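Local coordinates for AvrRxo1-ORF1 (Xanthomonas oryzae pv. oryzicola, PDB 4Z8T), which is a type III effector with a polynucleotide-kinase-like domain of the P-loop NTPase class, which probably transfers phosphate and is bound by its chaperone-like partner AvrRxo1-ORF2, at residues G149-I154 / T176-E181; S222-V227 / E271-P276. One frame throughout, in Å; residues are numbered along the deposited sequence.

Contact 1: residues G149-I154 / T176-E181. With ACT (acetate ion), chain I.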
# COMPACT_ATOMS: atom_id res chain seq x y z
N GLY A 149 -24.34 8.77 45.18
CA GLY A 149 -23.40 7.79 45.69
C GLY A 149 -22.86 6.83 44.65
O GLY A 149 -22.04 5.95 44.95
N ALA A 150 -23.31 6.99 43.41
CA ALA A 150 -22.85 6.14 42.32
C ALA A 150 -21.47 6.60 41.87
O ALA A 150 -21.12 7.78 42.01
CB ALA A 150 -23.82 6.19 41.16
N ILE A 151 -20.70 5.66 41.34
CA ILE A 151 -19.39 5.96 40.78
C ILE A 151 -19.58 6.94 39.62
O ILE A 151 -20.47 6.76 38.79
CB ILE A 151 -18.69 4.66 40.31
CG1 ILE A 151 -18.12 3.91 41.52
CG2 ILE A 151 -17.58 4.95 39.32
CD1 ILE A 151 -16.87 4.56 42.12
N ALA A 152 -18.75 7.98 39.57
CA ALA A 152 -18.82 8.97 38.50
C ALA A 152 -18.33 8.43 37.16
O ALA A 152 -17.26 7.82 37.08
CB ALA A 152 -17.99 10.19 38.88
N SER A 153 -19.09 8.68 36.11
CA SER A 153 -18.61 8.41 34.75
C SER A 153 -17.49 9.38 34.43
O SER A 153 -17.49 10.53 34.89
CB SER A 153 -19.73 8.56 33.73
OG SER A 153 -20.61 7.45 33.79
N ILE A 154 -16.53 8.93 33.64
CA ILE A 154 -15.36 9.75 33.32
C ILE A 154 -15.02 9.60 31.85
O ILE A 154 -15.45 8.65 31.19
CB ILE A 154 -14.13 9.39 34.19
CG1 ILE A 154 -13.67 7.95 33.93
CG2 ILE A 154 -14.43 9.60 35.67
CD1 ILE A 154 -12.44 7.52 34.76
N THR A 176 -13.51 -0.48 39.32
CA THR A 176 -14.38 0.58 39.81
C THR A 176 -15.82 0.41 39.38
O THR A 176 -16.65 1.28 39.65
CB THR A 176 -13.89 1.97 39.36
OG1 THR A 176 -13.85 2.02 37.93
CG2 THR A 176 -12.50 2.25 39.91
N GLY A 177 -16.13 -0.71 38.73
CA GLY A 177 -17.50 -1.00 38.34
C GLY A 177 -18.01 -0.10 37.24
O GLY A 177 -19.19 0.24 37.20
N ARG A 178 -17.12 0.30 36.33
CA ARG A 178 -17.53 1.10 35.18
C ARG A 178 -17.55 0.26 33.92
O ARG A 178 -16.70 -0.62 33.74
CB ARG A 178 -16.54 2.25 34.97
CG ARG A 178 -16.55 3.33 36.04
CD ARG A 178 -15.58 4.43 35.64
NE ARG A 178 -15.63 5.59 36.51
CZ ARG A 178 -14.81 5.81 37.54
NH1 ARG A 178 -13.87 4.93 37.86
NH2 ARG A 178 -14.94 6.92 38.25
N LYS A 179 -18.50 0.56 33.02
CA LYS A 179 -18.49 0.01 31.67
C LYS A 179 -17.43 0.77 30.89
O LYS A 179 -17.11 1.90 31.25
CB LYS A 179 -19.83 0.24 30.98
CG LYS A 179 -20.97 -0.59 31.52
CD LYS A 179 -20.81 -2.03 31.09
CE LYS A 179 -22.04 -2.84 31.47
NZ LYS A 179 -21.76 -4.30 31.31
N VAL A 180 -16.88 0.17 29.84
CA VAL A 180 -16.02 0.90 28.92
C VAL A 180 -16.78 1.15 27.62
O VAL A 180 -17.17 0.20 26.94
CB VAL A 180 -14.73 0.12 28.60
CG1 VAL A 180 -13.89 0.90 27.59
CG2 VAL A 180 -13.93 -0.10 29.87
N GLU A 181 -16.99 2.41 27.29
CA GLU A 181 -17.60 2.77 26.02
C GLU A 181 -16.48 3.37 25.19
O GLU A 181 -16.02 4.47 25.46
CB GLU A 181 -18.72 3.79 26.22
CG GLU A 181 -19.53 4.08 24.98
CD GLU A 181 -20.45 2.92 24.58
OE1 GLU A 181 -20.74 2.03 25.42
OE2 GLU A 181 -20.89 2.92 23.40
C ACT I . -19.12 -4.19 33.85
O ACT I . -20.18 -4.57 33.31
OXT ACT I . -19.23 -3.21 34.63
CH3 ACT I . -17.81 -4.88 33.58
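Hydrogen bonding centres on the guanidinium of Arg178, which grips the carbonyl oxygen of Ala152 side-on with two nitrogens. Arg178 NE lies 2.8 Å from Ala152 O, and Arg178 NH2 lies 2.7 Å from the same Ala152 O. Both bonds are bent at hydrogen, 143° and 144°, as expected when two N-H groups converge on one atom, yet the oxygen stays within the guanidinium plane and both donors within the carbonyl plane. The third nitrogen, Arg178 NH1, makes a weak bond of 2.9 Å to Thr176 OG1, which is also bonded to Leu172 O in the last turn of helix 163-176. Leu141 O and Arg142 O take further N-H groups of Arg178.

Apolar contacts clamp the same group. Ile151 CG2, anti to its backbone N, presses on one guanidinium face, offset toward the rim and 3.4 Å from Arg178 CZ. Ile154 CD1 covers the opposite face over its centre, 4.0 Å from Arg178 CZ. Ile151 CG1 lies against backbone Thr176 O at 3.5 Å.

At the margin, Lys179 NZ bonds Ser236 O and, at 2.6 Å, ACT O of an acetate probably from the crystallisation liquor.

Gly177 closes the helix in a Schellman motif before parallel strand 179-185. A buried arginine paired largely with main-chain carbonyls thus ties the loop leading into strand 154-157 to this helix-strand turn, and several carbonyl dipoles probably stabilise its positive charge.

Contact 2: residues S222-V227 / E271-P276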
# COMPACT_ATOMS: atom_id res chain seq x y z
N SER A 222 -1.34 -0.59 14.63
CA SER A 222 -0.78 -1.92 14.90
C SER A 222 -1.46 -2.64 16.06
O SER A 222 -1.51 -3.88 16.10
CB SER A 222 0.73 -1.82 15.18
OG SER A 222 1.42 -1.40 14.01
N ASN A 223 -1.98 -1.87 17.01
CA ASN A 223 -2.60 -2.44 18.20
C ASN A 223 -4.11 -2.40 18.21
O ASN A 223 -4.74 -2.77 19.19
CB ASN A 223 -2.05 -1.76 19.45
CG ASN A 223 -0.60 -2.08 19.67
OD1 ASN A 223 -0.26 -3.24 19.93
ND2 ASN A 223 0.26 -1.07 19.58
N ARG A 224 -4.70 -1.96 17.10
CA ARG A 224 -6.15 -1.82 17.01
C ARG A 224 -6.92 -3.13 17.20
O ARG A 224 -7.92 -3.17 17.91
CB ARG A 224 -6.49 -1.18 15.66
CG ARG A 224 -7.97 -0.98 15.39
CD ARG A 224 -8.13 0.13 14.38
NE ARG A 224 -8.08 1.45 15.02
CZ ARG A 224 -7.54 2.54 14.47
NH1 ARG A 224 -6.97 2.48 13.28
NH2 ARG A 224 -7.59 3.70 15.13
N MSE A 225 -6.46 -4.20 16.56
CA MSE A 225 -7.21 -5.44 16.62
C MSE A 225 -7.13 -6.07 18.02
O MSE A 225 -8.06 -6.79 18.42
CB MSE A 225 -6.79 -6.40 15.51
CG MSE A 225 -7.19 -5.87 14.16
SE MSE A 225 -6.77 -7.10 12.71
CE MSE A 225 -8.42 -8.06 12.70
N TYR A 226 -6.06 -5.79 18.75
CA TYR A 226 -5.97 -6.23 20.14
C TYR A 226 -7.09 -5.60 20.97
O TYR A 226 -7.71 -6.27 21.81
CB TYR A 226 -4.62 -5.87 20.75
CG TYR A 226 -4.53 -6.19 22.22
CD1 TYR A 226 -4.93 -5.27 23.19
CD2 TYR A 226 -4.06 -7.43 22.65
CE1 TYR A 226 -4.86 -5.57 24.55
CE2 TYR A 226 -3.99 -7.73 24.00
CZ TYR A 226 -4.39 -6.81 24.94
OH TYR A 226 -4.31 -7.12 26.28
N VAL A 227 -7.35 -4.32 20.74
CA VAL A 227 -8.44 -3.66 21.45
C VAL A 227 -9.78 -4.31 21.10
O VAL A 227 -10.58 -4.59 21.98
CB VAL A 227 -8.47 -2.14 21.13
CG1 VAL A 227 -9.61 -1.47 21.89
CG2 VAL A 227 -7.14 -1.52 21.49
N GLU A 271 -9.56 -3.71 6.60
CA GLU A 271 -8.27 -4.24 6.15
C GLU A 271 -7.20 -3.14 6.15
O GLU A 271 -6.07 -3.35 6.59
CB GLU A 271 -8.42 -4.90 4.77
CG GLU A 271 -7.13 -5.56 4.26
CD GLU A 271 -7.32 -6.29 2.94
OE1 GLU A 271 -8.43 -6.24 2.37
OE2 GLU A 271 -6.33 -6.92 2.46
N LYS A 272 -7.57 -1.99 5.67
CA LYS A 272 -6.62 -0.93 5.62
C LYS A 272 -6.16 -0.33 6.95
O LYS A 272 -5.01 -0.11 7.18
CB LYS A 272 -7.13 0.14 4.64
CG LYS A 272 -6.27 1.29 4.42
CD LYS A 272 -6.99 2.41 3.70
CE LYS A 272 -6.98 2.18 2.20
NZ LYS A 272 -5.75 1.46 1.77
N ILE A 273 -7.11 -0.08 7.82
CA ILE A 273 -6.82 0.74 9.00
C ILE A 273 -6.39 -0.08 10.22
O ILE A 273 -6.31 0.43 11.34
CB ILE A 273 -7.96 1.75 9.32
CG1 ILE A 273 -9.19 1.04 9.89
CG2 ILE A 273 -8.30 2.58 8.05
CD1 ILE A 273 -10.34 2.00 10.26
N THR A 274 -6.08 -1.36 9.99
CA THR A 274 -5.51 -2.21 11.02
C THR A 274 -4.03 -2.50 10.74
O THR A 274 -3.42 -3.35 11.40
CB THR A 274 -6.29 -3.53 11.14
OG1 THR A 274 -6.39 -4.13 9.84
CG2 THR A 274 -7.70 -3.29 11.69
N SER A 275 -3.48 -1.75 9.78
CA SER A 275 -2.09 -1.89 9.34
C SER A 275 -1.45 -0.52 9.07
O SER A 275 -2.09 0.37 8.54
CB SER A 275 -2.07 -2.74 8.06
OG SER A 275 -1.02 -2.37 7.19
N PRO A 276 -0.17 -0.35 9.43
CA PRO A 276 0.47 0.96 9.26
C PRO A 276 1.03 1.29 7.86
O PRO A 276 1.54 2.40 7.68
CB PRO A 276 1.62 0.91 10.28
CG PRO A 276 1.95 -0.54 10.40
CD PRO A 276 0.66 -1.29 10.22
O HOH W 1 -4.50 -4.03 14.47
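This is a buried contact between two helix ends in a fold consistent with P-loop kinases: the start of helix 224-233 meets the chain leaving helix 267-272, beside strand 238-245 of the central sheet. One direct hydrogen bond, a water and small apolar contacts join them.

The polar link comes from Arg224. Its CG is anti to the backbone N (chi1 179°), and a bend at chi3 (-83°) turns the guanidinium so that Arg224 NH1 reaches Ile273 O, 2.9 Å away. The N-H...O angle is 153°, and the oxygen lies in the guanidinium plane, at its edge. Arg224 also forms salt bridges, through NE to Asp184 and through NH1 to Asp186, so carboxylates and the backbone carbonyl of Ile273 together fix its rotation; the two carboxylates probably balance its positive charge. The putative Walker A loop runs close by but makes no contact with this side chain.

The apolar part rests on selenomethionine Met225, which obliquely crosses Thr274: Met225 CG is 3.6 Å from Thr274 CG2, and Met225 SE is 3.9 Å from Thr274 CB. Thr274 OG1 bonds back to Tyr270 O. Leu16 and His13 of the AvrRxo1-ORF2 chain pack on Thr274 and Met225 respectively, so the partner protein covers this side. Farther along, Pro276 CG touches Ser222 OG at 3.7 Å, while that hydroxyl bonds to Val218 O.

Between the backbones sits water 1, accepting from Met225 N at 2.9 Å and donating weakly to Thr274 O at 3.3 Å.

Both contacts bury most of their touching residues, and in each an arginine reaches a main-chain carbonyl of the other segment, yet the settings differ. Contact 1 joins the loop before the edge strand 154-157 to the start of strand 179-185, and no other protein chain touches it. Contact 2 joins helix ends near strand 238-245, where AvrRxo1-ORF2 adds to the packing. The arginine of contact 1 leans on carbonyls between two isoleucines; that of contact 2 is held mainly by aspartates. Strand 179-185 relates them, since it begins at contact 1 and carries Asp184 toward contact 2. Their centres lie about 27 Å apart, and their nearest atoms about 8 Å.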